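Long-range contact in ABC transporter substrate-binding protein (Rhizobium radiobacter, PDB 6TFX), which binds the mannityl-opine mannopinic acid as the periplasmic solute-binding protein of an ABC transporter, probably delivering it for import: residues 53-58 with 187-192. Numbering follows the deposited sequence.
Sequences EADLAE and AEYFRG
Arg191 reaches across from the loop 187-192 to Ala54 and Asp55, and its NH2 makes both direct hydrogen bonds across the contact. From CB, which points toward the segment 53-58, the chain runs extended to NE (chi2 -178°, chi3 -170°). On the way Arg191 CG lies over one face of the Phe190 ring, 3.6 Å above its plane and offset toward the rim. Arg191 NE donates to Tyr189 OH at 3.2 Å, a bent bond in the guanidinium plane. Arg191 NH1 donates to a water 3.0 Å away; this water in turn donates a hydrogen bond to Ala54 O. Arg191 NH2 bonds Ala54 O at 3.1 Å, on a lone pair in the carbonyl plane, and forms a salt bridge to Asp55 OD1 at 2.9 Å, on the anti side, 30° out of the carboxylate plane. With partners at NE, NH1 and NH2, the flat group is fixed in rotation. Asp55 OD1 also accepts from a second water, itself bonded to Tyr189 OH, and sits 3.5 Å from Phe190 CZ at the ring edge. Asp55 OD2 accepts a hydrogen bond from Ala38 N, consistent with a carboxylate held in position for Arg191. The type I turn Tyr189-Gly192, between strands 180-185 and 198-203 of the large mixed sheet, is thus joined to the end of the short strand 53-54, paired with strand 40-41, and the residue that follows it, just before strand 57-62 begins the four-stranded antiparallel sheet, away from the opine pocket.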
loop_
_atom_site.group_PDB
_atom_site.type_symbol
_atom_site.label_atom_id
_atom_site.label_comp_id
_atom_site.label_asym_id
_atom_site.label_seq_id
_atom_site.Cartn_x
_atom_site.Cartn_y
_atom_site.Cartn_z
ATOM N N GLU A 53 17.714 1.852 -7.936
ATOM C CA GLU A 53 18.613 2.103 -9.066
ATOM C C GLU A 53 18.113 3.307 -9.892
ATOM O O GLU A 53 16.987 3.766 -9.702
ATOM C CB GLU A 53 18.688 0.848 -9.962
ATOM C CG GLU A 53 17.338 0.325 -10.439
ATOM C CD GLU A 53 17.338 -0.895 -11.351
ATOM O OE1 GLU A 53 17.987 -1.916 -11.020
ATOM O OE2 GLU A 53 16.657 -0.833 -12.399
ATOM N N ALA A 54 18.922 3.767 -10.853
ATOM C CA ALA A 54 18.539 4.909 -11.701
ATOM C C ALA A 54 17.221 4.668 -12.489
ATOM O O ALA A 54 16.963 3.551 -12.953
ATOM C CB ALA A 54 19.650 5.193 -12.695
ATOM N N ASP A 55 16.424 5.733 -12.694
ATOM C CA ASP A 55 15.196 5.663 -13.526
ATOM C C ASP A 55 15.268 6.943 -14.395
ATOM O O ASP A 55 16.150 7.020 -15.255
ATOM C CB ASP A 55 13.906 5.585 -12.678
ATOM C CG ASP A 55 12.670 5.037 -13.398
ATOM O OD1 ASP A 55 12.830 4.435 -14.489
ATOM O OD2 ASP A 55 11.530 5.203 -12.859
ATOM N N LEU A 56 14.465 7.991 -14.102
ATOM C CA LEU A 56 14.592 9.245 -14.876
ATOM C C LEU A 56 15.972 9.886 -14.646
ATOM O O LEU A 56 16.554 10.452 -15.580
ATOM C CB LEU A 56 13.488 10.219 -14.473
ATOM C CG LEU A 56 13.611 11.645 -14.998
ATOM C CD1 LEU A 56 13.493 11.710 -16.555
ATOM C CD2 LEU A 56 12.546 12.502 -14.359
ATOM N N ALA A 57 16.477 9.824 -13.387
ATOM C CA ALA A 57 17.818 10.352 -13.068
ATOM C C ALA A 57 18.867 9.344 -13.521
ATOM O O ALA A 57 18.800 8.185 -13.115
ATOM C CB ALA A 57 17.965 10.579 -11.575
ATOM N N GLU A 58 19.839 9.769 -14.329
ATOM C CA GLU A 58 20.888 8.826 -14.737
ATOM C C GLU A 58 21.979 8.736 -13.646
ATOM O O GLU A 58 22.671 7.723 -13.551
ATOM C CB GLU A 58 21.488 9.200 -16.102
ATOM C CG GLU A 58 22.078 10.596 -16.168
ATOM C CD GLU A 58 22.628 10.999 -17.524
ATOM O OE1 GLU A 58 22.480 10.216 -18.490
ATOM O OE2 GLU A 58 23.202 12.107 -17.620
ATOM N N ALA A 187 5.515 3.256 -27.177
ATOM C CA ALA A 187 6.516 2.966 -28.225
ATOM C C ALA A 187 7.858 3.722 -28.062
ATOM O O ALA A 187 8.884 3.284 -28.599
ATOM C CB ALA A 187 5.920 3.238 -29.607
ATOM N N GLU A 188 7.847 4.839 -27.324
ATOM C CA GLU A 188 9.022 5.674 -27.115
ATOM C C GLU A 188 9.622 5.473 -25.733
ATOM O O GLU A 188 10.515 6.235 -25.372
ATOM C CB GLU A 188 8.683 7.164 -27.311
ATOM C CG GLU A 188 8.279 7.527 -28.733
ATOM C CD GLU A 188 8.354 9.012 -29.029
ATOM O OE1 GLU A 188 7.672 9.797 -28.329
ATOM O OE2 GLU A 188 9.100 9.392 -29.960
ATOM N N TYR A 189 9.188 4.419 -24.980
ATOM C CA TYR A 189 9.727 4.187 -23.634
ATOM C C TYR A 189 11.255 4.187 -23.693
ATOM O O TYR A 189 11.833 3.548 -24.571
ATOM C CB TYR A 189 9.172 2.897 -23.021
ATOM C CG TYR A 189 9.639 2.711 -21.598
ATOM C CD1 TYR A 189 9.380 3.678 -20.623
ATOM C CD2 TYR A 189 10.356 1.579 -21.221
ATOM C CE1 TYR A 189 9.809 3.516 -19.307
ATOM C CE2 TYR A 189 10.805 1.416 -19.910
ATOM C CZ TYR A 189 10.521 2.383 -18.956
ATOM O OH TYR A 189 11.001 2.228 -17.684
ATOM N N PHE A 190 11.904 4.964 -22.816
ATOM C CA PHE A 190 13.342 5.178 -22.879
ATOM C C PHE A 190 14.217 3.910 -22.763
ATOM O O PHE A 190 15.350 3.933 -23.245
ATOM C CB PHE A 190 13.785 6.235 -21.879
ATOM C CG PHE A 190 13.801 5.822 -20.433
ATOM C CD1 PHE A 190 12.667 5.958 -19.646
ATOM C CD2 PHE A 190 14.973 5.381 -19.833
ATOM C CE1 PHE A 190 12.698 5.630 -18.284
ATOM C CE2 PHE A 190 14.998 5.049 -18.472
ATOM C CZ PHE A 190 13.865 5.176 -17.713
ATOM N N ARG A 191 13.707 2.813 -22.156
ATOM C CA ARG A 191 14.513 1.578 -22.020
ATOM C C ARG A 191 14.294 0.657 -23.203
ATOM O O ARG A 191 14.924 -0.398 -23.281
ATOM C CB ARG A 191 14.185 0.825 -20.723
ATOM C CG ARG A 191 14.395 1.634 -19.457
ATOM C CD ARG A 191 14.104 0.798 -18.215
ATOM N NE ARG A 191 14.071 1.618 -17.001
ATOM C CZ ARG A 191 15.132 1.872 -16.239
ATOM N NH1 ARG A 191 16.318 1.341 -16.536
ATOM N NH2 ARG A 191 15.013 2.637 -15.166
ATOM N N GLY A 192 13.404 1.057 -24.106
ATOM C CA GLY A 192 13.057 0.277 -25.288
ATOM C C GLY A 192 11.572 -0.000 -25.331
ATOM O O GLY A 192 10.899 -0.039 -24.289
HETATM O O HOH W 1 18.141 1.424 -14.146
HETATM O O HOH W 2 10.473 4.181 -16.034
#